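Local coordinates for protein 6-phosphogluconate dehydrogenase (Pseudomonas syringae, PDB 5U5G) that binds NADP+ together with (2-oxopropyl)phosphonic acid and probably acts as the reductase of a late step in fosfomycin biosynthesis, at residues H29-S34 with A46-D51; G6-G11 with P50-L55; A59-V64 with I92-S97. One frame throughout, in Å; residues are numbered along the deposited sequence.

Contact 1: residues H29-S34 with A46-D51; sequences HVHNRS and AVWAPD. With NAP (NADP nicotinamide-adenine-dinucleotide phosphate), chain E.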
loop_
_atom_site.group_PDB
_atom_site.type_symbol
_atom_site.label_atom_id
_atom_site.label_comp_id
_atom_site.label_asym_id
_atom_site.label_seq_id
_atom_site.Cartn_x
_atom_site.Cartn_y
_atom_site.Cartn_z
ATOM N N HIS A 29 31.611 0.180 17.669
ATOM C CA HIS A 29 31.518 -0.093 19.097
ATOM C C HIS A 29 30.052 -0.050 19.512
ATOM O O HIS A 29 29.325 0.878 19.150
ATOM C CB HIS A 29 32.350 0.912 19.888
ATOM C CG HIS A 29 33.824 0.739 19.695
ATOM N ND1 HIS A 29 34.740 0.950 20.702
ATOM C CD2 HIS A 29 34.540 0.348 18.613
ATOM C CE1 HIS A 29 35.956 0.715 20.246
ATOM N NE2 HIS A 29 35.864 0.348 18.981
ATOM N N VAL A 30 29.613 -1.059 20.247
ATOM C CA VAL A 30 28.190 -1.252 20.484
ATOM C C VAL A 30 27.926 -1.291 21.978
ATOM O O VAL A 30 28.753 -1.760 22.771
ATOM C CB VAL A 30 27.654 -2.526 19.800
ATOM C CG1 VAL A 30 27.787 -2.395 18.287
ATOM C CG2 VAL A 30 28.369 -3.772 20.325
ATOM N N HIS A 31 26.760 -0.770 22.352
ATOM C CA HIS A 31 26.258 -0.798 23.716
ATOM C C HIS A 31 24.774 -1.121 23.715
ATOM O O HIS A 31 24.016 -0.620 22.877
ATOM C CB HIS A 31 26.457 0.530 24.434
ATOM C CG HIS A 31 25.854 0.551 25.800
ATOM N ND1 HIS A 31 26.437 -0.080 26.877
ATOM C CD2 HIS A 31 24.695 1.081 26.259
ATOM C CE1 HIS A 31 25.676 0.082 27.946
ATOM N NE2 HIS A 31 24.612 0.783 27.597
ATOM N N ASN A 32 24.360 -1.940 24.676
ATOM C CA ASN A 32 22.953 -2.220 24.898
ATOM C C ASN A 32 22.765 -2.508 26.380
ATOM O O ASN A 32 23.674 -3.011 27.045
ATOM C CB ASN A 32 22.464 -3.402 24.045
ATOM C CG ASN A 32 20.943 -3.541 24.044
ATOM O OD1 ASN A 32 20.226 -2.644 23.603
ATOM N ND2 ASN A 32 20.454 -4.688 24.492
ATOM N N ARG A 33 21.589 -2.148 26.896
ATOM C CA ARG A 33 21.235 -2.484 28.270
ATOM C C ARG A 33 21.366 -3.983 28.523
ATOM O O ARG A 33 21.898 -4.401 29.552
ATOM C CB ARG A 33 19.812 -2.000 28.571
ATOM C CG ARG A 33 19.233 -2.517 29.873
ATOM C CD ARG A 33 17.794 -2.020 30.093
ATOM N NE ARG A 33 16.867 -2.440 29.034
ATOM C CZ ARG A 33 15.565 -2.178 29.051
ATOM N NH1 ARG A 33 15.041 -1.502 30.067
ATOM N NH2 ARG A 33 14.787 -2.599 28.068
ATOM N N SER A 34 20.893 -4.805 27.585
ATOM C CA SER A 34 20.955 -6.262 27.687
ATOM C C SER A 34 22.140 -6.739 26.855
ATOM O O SER A 34 22.073 -6.752 25.619
ATOM C CB SER A 34 19.649 -6.895 27.202
ATOM O OG SER A 34 18.546 -6.456 27.986
ATOM N N ALA A 46 32.256 -6.490 16.089
ATOM C CA ALA A 46 31.964 -5.302 16.886
ATOM C C ALA A 46 32.712 -5.353 18.220
ATOM O O ALA A 46 33.131 -6.415 18.684
ATOM C CB ALA A 46 30.468 -5.176 17.139
ATOM N N VAL A 47 32.870 -4.179 18.837
ATOM C CA VAL A 47 33.572 -4.024 20.112
ATOM C C VAL A 47 32.561 -3.617 21.182
ATOM O O VAL A 47 31.855 -2.610 21.032
ATOM C CB VAL A 47 34.705 -2.985 20.014
ATOM C CG1 VAL A 47 35.405 -2.838 21.356
ATOM C CG2 VAL A 47 35.713 -3.365 18.914
ATOM N N TRP A 48 32.517 -4.373 22.279
ATOM C CA TRP A 48 31.582 -4.073 23.357
ATOM C C TRP A 48 32.013 -2.833 24.135
ATOM O O TRP A 48 33.168 -2.722 24.557
ATOM C CB TRP A 48 31.468 -5.269 24.306
ATOM C CG TRP A 48 30.624 -5.018 25.535
ATOM C CD1 TRP A 48 31.053 -4.965 26.834
ATOM C CD2 TRP A 48 29.210 -4.786 25.574
ATOM N NE1 TRP A 48 29.991 -4.728 27.679
ATOM C CE2 TRP A 48 28.850 -4.609 26.932
ATOM C CE3 TRP A 48 28.210 -4.711 24.594
ATOM C CZ2 TRP A 48 27.534 -4.367 27.336
ATOM C CZ3 TRP A 48 26.897 -4.462 25.003
ATOM C CH2 TRP A 48 26.574 -4.301 26.361
ATOM N N ALA A 49 31.078 -1.893 24.312
ATOM C CA ALA A 49 31.229 -0.782 25.243
ATOM C C ALA A 49 30.286 -1.014 26.416
ATOM O O ALA A 49 29.072 -1.141 26.192
ATOM C CB ALA A 49 30.926 0.560 24.561
ATOM N N PRO A 50 30.777 -1.120 27.661
ATOM C CA PRO A 50 29.872 -1.408 28.787
ATOM C C PRO A 50 29.038 -0.220 29.232
ATOM O O PRO A 50 28.083 -0.410 29.999
ATOM C CB PRO A 50 30.835 -1.840 29.908
ATOM C CG PRO A 50 32.108 -1.095 29.592
ATOM C CD PRO A 50 32.193 -1.144 28.079
ATOM N N ASP A 51 29.375 0.992 28.811
ATOM C CA ASP A 51 28.599 2.161 29.188
ATOM C C ASP A 51 28.891 3.272 28.188
ATOM O O ASP A 51 29.741 3.133 27.303
ATOM C CB ASP A 51 28.879 2.586 30.640
ATOM C CG ASP A 51 30.350 2.917 30.908
ATOM O OD1 ASP A 51 31.138 3.161 29.966
ATOM O OD2 ASP A 51 30.718 2.948 32.101
HETATM P PA NAP E . 13.173 -3.653 20.138
HETATM O O1A NAP E . 12.062 -3.771 21.116
HETATM O O2A NAP E . 13.551 -4.812 19.249
HETATM O O5B NAP E . 14.548 -3.135 20.912
HETATM C C5B NAP E . 14.199 -2.008 21.678
HETATM C C4B NAP E . 15.525 -1.350 22.117
HETATM O O4B NAP E . 15.294 -0.270 23.022
HETATM C C3B NAP E . 16.435 -2.424 22.814
HETATM O O3B NAP E . 17.771 -2.130 22.544
HETATM C C2B NAP E . 16.158 -2.109 24.297
HETATM O O2B NAP E . 17.160 -2.403 25.143
HETATM C C1B NAP E . 16.063 -0.536 24.181
HETATM N N9A NAP E . 15.390 -0.025 25.359
HETATM C C8A NAP E . 14.010 0.033 25.643
HETATM N N7A NAP E . 13.743 0.550 26.874
HETATM C C5A NAP E . 15.014 0.823 27.399
HETATM C C6A NAP E . 15.436 1.359 28.628
HETATM N N6A NAP E . 14.523 1.736 29.582
HETATM N N1A NAP E . 16.752 1.522 28.915
HETATM C C2A NAP E . 17.626 1.134 27.935
HETATM N N3A NAP E . 17.382 0.618 26.722
HETATM C C4A NAP E . 16.045 0.468 26.471
HETATM O O3 NAP E . 12.577 -2.400 19.258
HETATM P PN NAP E . 13.046 -2.371 17.728
HETATM O O1N NAP E . 14.507 -2.513 17.556
HETATM O O2N NAP E . 12.034 -2.977 16.781
HETATM O O5D NAP E . 12.782 -0.690 17.341
HETATM C C5D NAP E . 13.776 0.104 17.816
HETATM C C4D NAP E . 13.534 1.488 17.241
HETATM O O4D NAP E . 13.536 1.425 15.791
HETATM C C3D NAP E . 12.091 1.987 17.670
HETATM O O3D NAP E . 12.149 3.365 17.906
HETATM C C2D NAP E . 11.246 1.679 16.453
HETATM O O2D NAP E . 10.164 2.559 16.286
HETATM C C1D NAP E . 12.295 1.939 15.324
HETATM N N1N NAP E . 11.957 1.223 14.110
HETATM C C2N NAP E . 11.772 -0.186 14.097
HETATM C C3N NAP E . 11.533 -0.813 12.892
HETATM C C7N NAP E . 11.370 -2.268 12.834
HETATM O O7N NAP E . 11.198 -2.876 11.775
HETATM N N7N NAP E . 11.462 -3.016 13.994
HETATM C C4N NAP E . 11.497 -0.055 11.591
HETATM C C5N NAP E . 11.680 1.390 11.734
HETATM C C6N NAP E . 11.877 1.963 12.920
HETATM P P2B NAP E . 17.182 -4.149 25.748
HETATM O O1X NAP E . 17.700 -4.808 24.508
HETATM O O2X NAP E . 18.142 -4.065 26.939
HETATM O O3X NAP E . 15.716 -4.319 26.064
#
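H29 and V30 run parallel to V47 and W48, V30 giving its N-H to V47 O (2.8 Å) and taking that of A49 on its own O. This is the outer edge of a Rossmann-type sheet, where strand 28-31, helix 39-43 and strand 47-48 make a beta-alpha-beta unit. On one face H29 and V47 lie side by side, and V47 CB sits over the middle of the imidazole, 3.6 Å from the centroid of the H29 ring, a CH-pi contact. On the other face V30 CG1 meets A46 CB, and W48, its CG anti to the backbone N (chi1 174°), lays its indole along the neighbouring strand until the edge atom CH2 is 3.2 Å from N32 O. H31 prolongs the pairing with its ring: ND1 donates to A49 O (2.9 Å), which lies in the imidazole plane. Past the strand the chain turns to the 2'-phosphate of NADP, the group that sets this cofactor apart from NAD. N32 ND2 reaches O1X, and R33 forks over two oxygens while one guanidinium face rests on the adenine. Phosphate O2X is gripped twice, by R33 NE at 2.9 Å and by S34 OG at 2.6 Å.

Contact 2: residues G6-G11 with P50-L55; sequences GFIGLG and PDIVAL. With NAP (NADP nicotinamide-adenine-dinucleotide phosphate), chain E.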
loop_
_atom_site.group_PDB
_atom_site.type_symbol
_atom_site.label_atom_id
_atom_site.label_comp_id
_atom_site.label_asym_id
_atom_site.label_seq_id
_atom_site.Cartn_x
_atom_site.Cartn_y
_atom_site.Cartn_z
ATOM N N GLY A 6 29.937 4.606 17.028
ATOM C CA GLY A 6 29.261 3.959 18.131
ATOM C C GLY A 6 27.816 3.630 17.793
ATOM O O GLY A 6 27.233 4.201 16.873
ATOM N N PHE A 7 27.234 2.702 18.558
ATOM C CA PHE A 7 25.848 2.295 18.329
ATOM C C PHE A 7 25.220 1.860 19.644
ATOM O O PHE A 7 25.735 0.957 20.307
ATOM C CB PHE A 7 25.773 1.167 17.295
ATOM C CG PHE A 7 24.464 1.101 16.571
ATOM C CD1 PHE A 7 23.318 0.647 17.218
ATOM C CD2 PHE A 7 24.373 1.486 15.240
ATOM C CE1 PHE A 7 22.119 0.589 16.561
ATOM C CE2 PHE A 7 23.177 1.423 14.569
ATOM C CZ PHE A 7 22.041 0.981 15.225
ATOM N N ILE A 8 24.106 2.497 20.012
ATOM C CA ILE A 8 23.372 2.211 21.242
ATOM C C ILE A 8 21.997 1.674 20.868
ATOM O O ILE A 8 21.249 2.331 20.139
ATOM C CB ILE A 8 23.211 3.472 22.113
ATOM C CG1 ILE A 8 24.557 4.067 22.493
ATOM C CG2 ILE A 8 22.348 3.181 23.328
ATOM C CD1 ILE A 8 24.491 5.594 22.776
ATOM N N GLY A 9 21.650 0.502 21.387
ATOM C CA GLY A 9 20.339 -0.050 21.121
ATOM C C GLY A 9 20.448 -1.210 20.162
ATOM O O GLY A 9 20.499 -1.031 18.944
ATOM N N LEU A 10 20.520 -2.413 20.712
ATOM C CA LEU A 10 20.730 -3.586 19.891
ATOM C C LEU A 10 19.454 -4.407 19.887
ATOM O O LEU A 10 19.472 -5.609 20.163
ATOM C CB LEU A 10 21.927 -4.385 20.409
ATOM C CG LEU A 10 23.241 -3.582 20.425
ATOM C CD1 LEU A 10 24.404 -4.390 21.013
ATOM C CD2 LEU A 10 23.615 -3.043 19.037
ATOM N N GLY A 11 18.339 -3.752 19.614
ATOM C CA GLY A 11 17.095 -4.449 19.382
ATOM C C GLY A 11 17.073 -4.996 17.973
ATOM O O GLY A 11 18.103 -5.115 17.303
ATOM N N PRO A 50 30.777 -1.120 27.661
ATOM C CA PRO A 50 29.872 -1.408 28.787
ATOM C C PRO A 50 29.038 -0.220 29.232
ATOM O O PRO A 50 28.083 -0.410 29.999
ATOM C CB PRO A 50 30.835 -1.840 29.908
ATOM C CG PRO A 50 32.108 -1.095 29.592
ATOM C CD PRO A 50 32.193 -1.144 28.079
ATOM N N ASP A 51 29.375 0.992 28.811
ATOM C CA ASP A 51 28.599 2.161 29.188
ATOM C C ASP A 51 28.891 3.272 28.188
ATOM O O ASP A 51 29.741 3.133 27.303
ATOM C CB ASP A 51 28.879 2.586 30.640
ATOM C CG ASP A 51 30.350 2.917 30.908
ATOM O OD1 ASP A 51 31.138 3.161 29.966
ATOM O OD2 ASP A 51 30.718 2.948 32.101
ATOM N N ILE A 52 28.179 4.389 28.358
ATOM C CA ILE A 52 28.228 5.505 27.416
ATOM C C ILE A 52 29.553 6.248 27.509
ATOM O O ILE A 52 30.019 6.834 26.519
ATOM C CB ILE A 52 27.015 6.427 27.671
ATOM C CG1 ILE A 52 25.713 5.667 27.410
ATOM C CG2 ILE A 52 27.064 7.690 26.828
ATOM C CD1 ILE A 52 25.711 4.896 26.128
ATOM N N VAL A 53 30.188 6.234 28.683
ATOM C CA VAL A 53 31.517 6.818 28.823
ATOM C C VAL A 53 32.502 6.114 27.902
ATOM O O VAL A 53 33.221 6.752 27.121
ATOM C CB VAL A 53 31.982 6.752 30.290
ATOM C CG1 VAL A 53 33.460 7.124 30.400
ATOM C CG2 VAL A 53 31.124 7.655 31.157
ATOM N N ALA A 54 32.559 4.781 27.990
ATOM C CA ALA A 54 33.477 4.025 27.152
ATOM C C ALA A 54 33.165 4.231 25.680
ATOM O O ALA A 54 34.076 4.325 24.847
ATOM C CB ALA A 54 33.414 2.537 27.506
ATOM N N LEU A 55 31.880 4.287 25.333
ATOM C CA LEU A 55 31.527 4.432 23.929
ATOM C C LEU A 55 31.973 5.788 23.398
ATOM O O LEU A 55 32.619 5.867 22.348
ATOM C CB LEU A 55 30.024 4.230 23.748
ATOM C CG LEU A 55 29.483 4.095 22.331
ATOM C CD1 LEU A 55 30.026 2.851 21.657
ATOM C CD2 LEU A 55 27.983 4.019 22.417
HETATM P PA NAP E . 13.173 -3.653 20.138
HETATM O O1A NAP E . 12.062 -3.771 21.116
HETATM O O2A NAP E . 13.551 -4.812 19.249
HETATM O O5B NAP E . 14.548 -3.135 20.912
HETATM C C5B NAP E . 14.199 -2.008 21.678
HETATM C C4B NAP E . 15.525 -1.350 22.117
HETATM O O4B NAP E . 15.294 -0.270 23.022
HETATM C C3B NAP E . 16.435 -2.424 22.814
HETATM O O3B NAP E . 17.771 -2.130 22.544
HETATM C C2B NAP E . 16.158 -2.109 24.297
HETATM O O2B NAP E . 17.160 -2.403 25.143
HETATM C C1B NAP E . 16.063 -0.536 24.181
HETATM N N9A NAP E . 15.390 -0.025 25.359
HETATM C C8A NAP E . 14.010 0.033 25.643
HETATM N N7A NAP E . 13.743 0.550 26.874
HETATM C C5A NAP E . 15.014 0.823 27.399
HETATM C C6A NAP E . 15.436 1.359 28.628
HETATM N N6A NAP E . 14.523 1.736 29.582
HETATM N N1A NAP E . 16.752 1.522 28.915
HETATM C C2A NAP E . 17.626 1.134 27.935
HETATM N N3A NAP E . 17.382 0.618 26.722
HETATM C C4A NAP E . 16.045 0.468 26.471
HETATM O O3 NAP E . 12.577 -2.400 19.258
HETATM P PN NAP E . 13.046 -2.371 17.728
HETATM O O1N NAP E . 14.507 -2.513 17.556
HETATM O O2N NAP E . 12.034 -2.977 16.781
HETATM O O5D NAP E . 12.782 -0.690 17.341
HETATM C C5D NAP E . 13.776 0.104 17.816
HETATM C C4D NAP E . 13.534 1.488 17.241
HETATM O O4D NAP E . 13.536 1.425 15.791
HETATM C C3D NAP E . 12.091 1.987 17.670
HETATM O O3D NAP E . 12.149 3.365 17.906
HETATM C C2D NAP E . 11.246 1.679 16.453
HETATM O O2D NAP E . 10.164 2.559 16.286
HETATM C C1D NAP E . 12.295 1.939 15.324
HETATM N N1N NAP E . 11.957 1.223 14.110
HETATM C C2N NAP E . 11.772 -0.186 14.097
HETATM C C3N NAP E . 11.533 -0.813 12.892
HETATM C C7N NAP E . 11.370 -2.268 12.834
HETATM O O7N NAP E . 11.198 -2.876 11.775
HETATM N N7N NAP E . 11.462 -3.016 13.994
HETATM C C4N NAP E . 11.497 -0.055 11.591
HETATM C C5N NAP E . 11.680 1.390 11.734
HETATM C C6N NAP E . 11.877 1.963 12.920
HETATM P P2B NAP E . 17.182 -4.149 25.748
HETATM O O1X NAP E . 17.700 -4.808 24.508
HETATM O O2X NAP E . 18.142 -4.065 26.939
HETATM O O3X NAP E . 15.716 -4.319 26.064
#
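D51 OD1, met by the N-H of A54 at 2.9 Å, caps the start of helix 52-58, whose first turn presses I52 and L55 onto G6 and I8. A short carboxylate side chain suits this place because it can fold back to a backbone amide that has no helical carbonyl to meet. L55 does most of the touching. A chi1 of -169° swings its CG off the backbone N, spreading both methyls over strand 5-8: CD1 lies 3.8 Å from G6 CA, where the lack of a side chain lets the helix come close, and CD2 is pushed tightly against I8 CG1 at 3.4 Å. The I8 chain runs on across I52 at about a right angle, the two CD1 methyls 3.6 Å apart, with L83 of helix 83-86 touching both isoleucines. Strand 5-8 opens the Rossmann fold, and its C-terminal turn is consistent with the glycine-rich dinucleotide-binding loop. F7 turns its CB away, and its ring touches helix 12-23. G9 adopts a positive phi of 107°, a turn that glycine makes easily, and L10 N is held by N32 OD1. G11, at the N-cap of helix 12-23, brings its bare CA to 3.2 Å from NADP O5B.

Contact 3: residues A59-V64 with I92-S97; sequences ARVLFV and IVVDLS. With NAP (NADP nicotinamide-adenine-dinucleotide phosphate), chain E.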
loop_
_atom_site.group_PDB
_atom_site.type_symbol
_atom_site.label_atom_id
_atom_site.label_comp_id
_atom_site.label_asym_id
_atom_site.label_seq_id
_atom_site.Cartn_x
_atom_site.Cartn_y
_atom_site.Cartn_z
ATOM N N ALA A 59 34.308 6.963 20.074
ATOM C CA ALA A 59 33.574 7.315 18.866
ATOM C C ALA A 59 33.065 8.744 18.946
ATOM O O ALA A 59 32.502 9.157 19.967
ATOM C CB ALA A 59 32.420 6.332 18.632
ATOM N N ARG A 60 33.286 9.500 17.873
ATOM C CA ARG A 60 32.817 10.871 17.769
ATOM C C ARG A 60 31.485 10.973 17.033
ATOM O O ARG A 60 30.874 12.049 17.040
ATOM C CB ARG A 60 33.877 11.739 17.065
ATOM C CG ARG A 60 35.301 11.557 17.629
ATOM C CD ARG A 60 35.659 12.541 18.758
ATOM N NE ARG A 60 34.698 12.577 19.862
ATOM C CZ ARG A 60 34.643 11.686 20.849
ATOM N NH1 ARG A 60 35.504 10.670 20.883
ATOM N NH2 ARG A 60 33.731 11.822 21.808
ATOM N N VAL A 61 31.047 9.894 16.379
ATOM C CA VAL A 61 29.707 9.770 15.812
ATOM C C VAL A 61 29.070 8.520 16.399
ATOM O O VAL A 61 29.691 7.449 16.402
ATOM C CB VAL A 61 29.717 9.681 14.276
ATOM C CG1 VAL A 61 28.277 9.609 13.753
ATOM C CG2 VAL A 61 30.444 10.865 13.663
ATOM N N LEU A 62 27.843 8.662 16.914
ATOM C CA LEU A 62 27.099 7.556 17.514
ATOM C C LEU A 62 25.715 7.449 16.890
ATOM O O LEU A 62 25.090 8.467 16.560
ATOM C CB LEU A 62 26.916 7.719 19.032
ATOM C CG LEU A 62 28.043 8.199 19.937
ATOM C CD1 LEU A 62 27.546 8.235 21.352
ATOM C CD2 LEU A 62 29.231 7.277 19.832
ATOM N N PHE A 63 25.235 6.218 16.740
ATOM C CA PHE A 63 23.847 5.954 16.389
ATOM C C PHE A 63 23.084 5.493 17.626
ATOM O O PHE A 63 23.638 4.822 18.504
ATOM C CB PHE A 63 23.727 4.882 15.300
ATOM C CG PHE A 63 24.320 5.277 13.972
ATOM C CD1 PHE A 63 23.558 5.961 13.030
ATOM C CD2 PHE A 63 25.628 4.928 13.652
ATOM C CE1 PHE A 63 24.094 6.318 11.799
ATOM C CE2 PHE A 63 26.181 5.288 12.427
ATOM C CZ PHE A 63 25.408 5.986 11.497
ATOM N N VAL A 64 21.806 5.857 17.680
ATOM C CA VAL A 64 20.884 5.447 18.735
ATOM C C VAL A 64 19.681 4.798 18.065
ATOM O O VAL A 64 19.099 5.378 17.138
ATOM C CB VAL A 64 20.433 6.639 19.606
ATOM C CG1 VAL A 64 19.415 6.191 20.670
ATOM C CG2 VAL A 64 21.623 7.321 20.248
ATOM N N ILE A 92 28.538 14.104 16.920
ATOM C CA ILE A 92 27.257 13.959 16.235
ATOM C C ILE A 92 26.585 12.679 16.724
ATOM O O ILE A 92 27.223 11.620 16.772
ATOM C CB ILE A 92 27.431 13.930 14.703
ATOM C CG1 ILE A 92 28.104 15.216 14.215
ATOM C CG2 ILE A 92 26.078 13.724 14.008
ATOM C CD1 ILE A 92 28.593 15.157 12.772
ATOM N N VAL A 93 25.308 12.774 17.105
ATOM C CA VAL A 93 24.488 11.601 17.400
ATOM C C VAL A 93 23.381 11.509 16.354
ATOM O O VAL A 93 22.647 12.479 16.118
ATOM C CB VAL A 93 23.914 11.642 18.829
ATOM C CG1 VAL A 93 22.838 10.586 19.001
ATOM C CG2 VAL A 93 25.027 11.426 19.858
ATOM N N VAL A 94 23.280 10.352 15.718
ATOM C CA VAL A 94 22.266 10.080 14.705
ATOM C C VAL A 94 21.227 9.178 15.363
ATOM O O VAL A 94 21.483 7.996 15.603
ATOM C CB VAL A 94 22.881 9.438 13.458
ATOM C CG1 VAL A 94 21.807 9.070 12.426
ATOM C CG2 VAL A 94 23.940 10.366 12.866
ATOM N N ASP A 95 20.061 9.734 15.694
ATOM C CA ASP A 95 19.048 8.989 16.443
ATOM C C ASP A 95 18.082 8.376 15.434
ATOM O O ASP A 95 17.324 9.092 14.771
ATOM C CB ASP A 95 18.329 9.887 17.451
ATOM C CG ASP A 95 17.496 9.097 18.480
ATOM O OD1 ASP A 95 17.042 7.977 18.165
ATOM O OD2 ASP A 95 17.285 9.612 19.609
ATOM N N LEU A 96 18.117 7.051 15.321
ATOM C CA LEU A 96 17.295 6.311 14.379
ATOM C C LEU A 96 15.970 5.871 14.973
ATOM O O LEU A 96 15.223 5.143 14.306
ATOM C CB LEU A 96 18.049 5.085 13.876
ATOM C CG LEU A 96 19.462 5.325 13.361
ATOM C CD1 LEU A 96 20.225 4.018 13.422
ATOM C CD2 LEU A 96 19.415 5.866 11.936
ATOM N N SER A 97 15.664 6.290 16.197
ATOM C CA SER A 97 14.438 5.881 16.867
ATOM C C SER A 97 13.254 6.691 16.355
ATOM O O SER A 97 13.400 7.785 15.804
ATOM C CB SER A 97 14.563 6.060 18.386
ATOM O OG SER A 97 15.822 5.577 18.849
HETATM P PA NAP E . 13.173 -3.653 20.138
HETATM O O1A NAP E . 12.062 -3.771 21.116
HETATM O O2A NAP E . 13.551 -4.812 19.249
HETATM O O5B NAP E . 14.548 -3.135 20.912
HETATM C C5B NAP E . 14.199 -2.008 21.678
HETATM C C4B NAP E . 15.525 -1.350 22.117
HETATM O O4B NAP E . 15.294 -0.270 23.022
HETATM C C3B NAP E . 16.435 -2.424 22.814
HETATM O O3B NAP E . 17.771 -2.130 22.544
HETATM C C2B NAP E . 16.158 -2.109 24.297
HETATM O O2B NAP E . 17.160 -2.403 25.143
HETATM C C1B NAP E . 16.063 -0.536 24.181
HETATM N N9A NAP E . 15.390 -0.025 25.359
HETATM C C8A NAP E . 14.010 0.033 25.643
HETATM N N7A NAP E . 13.743 0.550 26.874
HETATM C C5A NAP E . 15.014 0.823 27.399
HETATM C C6A NAP E . 15.436 1.359 28.628
HETATM N N6A NAP E . 14.523 1.736 29.582
HETATM N N1A NAP E . 16.752 1.522 28.915
HETATM C C2A NAP E . 17.626 1.134 27.935
HETATM N N3A NAP E . 17.382 0.618 26.722
HETATM C C4A NAP E . 16.045 0.468 26.471
HETATM O O3 NAP E . 12.577 -2.400 19.258
HETATM P PN NAP E . 13.046 -2.371 17.728
HETATM O O1N NAP E . 14.507 -2.513 17.556
HETATM O O2N NAP E . 12.034 -2.977 16.781
HETATM O O5D NAP E . 12.782 -0.690 17.341
HETATM C C5D NAP E . 13.776 0.104 17.816
HETATM C C4D NAP E . 13.534 1.488 17.241
HETATM O O4D NAP E . 13.536 1.425 15.791
HETATM C C3D NAP E . 12.091 1.987 17.670
HETATM O O3D NAP E . 12.149 3.365 17.906
HETATM C C2D NAP E . 11.246 1.679 16.453
HETATM O O2D NAP E . 10.164 2.559 16.286
HETATM C C1D NAP E . 12.295 1.939 15.324
HETATM N N1N NAP E . 11.957 1.223 14.110
HETATM C C2N NAP E . 11.772 -0.186 14.097
HETATM C C3N NAP E . 11.533 -0.813 12.892
HETATM C C7N NAP E . 11.370 -2.268 12.834
HETATM O O7N NAP E . 11.198 -2.876 11.775
HETATM N N7N NAP E . 11.462 -3.016 13.994
HETATM C C4N NAP E . 11.497 -0.055 11.591
HETATM C C5N NAP E . 11.680 1.390 11.734
HETATM C C6N NAP E . 11.877 1.963 12.920
HETATM P P2B NAP E . 17.182 -4.149 25.748
HETATM O O1X NAP E . 17.700 -4.808 24.508
HETATM O O2X NAP E . 18.142 -4.065 26.939
HETATM O O3X NAP E . 15.716 -4.319 26.064
#
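V61 to V64 lie beside I92 to D95 as neighbouring parallel strands of the Rossmann-type sheet, their axes 4.6 Å apart and joined through helices 69-77 and 83-86 of the crossover between them. A ladder of five backbone bonds holds them, from I92 N on R60 O to L96 N on V64 O, the latter 2.7 Å long. The register sets V61, I92, F63 and V94 on one apolar face; the other carries L62, V93 and V64 but ends in the polar D95 beside V64. On the first face V61 meets I92 and V94 loosely, F63 meets V94 closely. F63 keeps CG anti to its carbonyl carbon (chi1 -65°), which stands the ring beside V94, where CD1 lies 3.6 Å from V94 CB; the phenyl fills the hollow between that valine and L96, whose CD1 is 3.9 Å from F63 CD1. On the opposite face V93 is the bump between two strand neighbours, CG2 facing L62 CB and CG1 meeting V64 CG2 at 3.7 Å. V64, the residue most covered by the other strand, also lays CB and CG1 against D95 OD1. Beta-branched residues suit these places, since their two methyls reach different neighbours along an extended chain. I149 of helix 143-156 packs onto V61, I92 and V94, while Y76 and L83 close over the side of V64. Toward the end of strand 92-95 the chemistry becomes polar. D95 is buried; its OD2 is bonded to the hydroxyls of Y76 and Y118, while OD1 closes an Asx turn by accepting the N-H of S97 at 2.9 Å. The same oxygen also takes the hydroxyl of S97, OG to D95 OD1 at 2.8 Å, which fixes the serine as its CB comes 3.6 Å from O3D of the NADP ribose.

In the fold
The three contacts cut across one sheet, from its edge inward. Contact 1 joins the outermost strand 47-48 to strand 28-31 and is partly exposed; contacts 2 and 3 are buried. Contacts 1 and 2 share P50 and D51 and touch through H31 N and F7 O, whereas contact 2 meets contact 3 through backbone bonds of G6 and I8 with F63. Contacts 1 and 3 do not touch, their nearest atoms being about 6 Å apart. Chemistry follows place: contacts 1 and 3 are strand ladders, contact 2 is a helix held on a strand by apolar packing, with no hydrogen bond across it. All three touch NADP, contact 1 at its phosphate-bearing adenosine, contact 3 at its nicotinamide ribose.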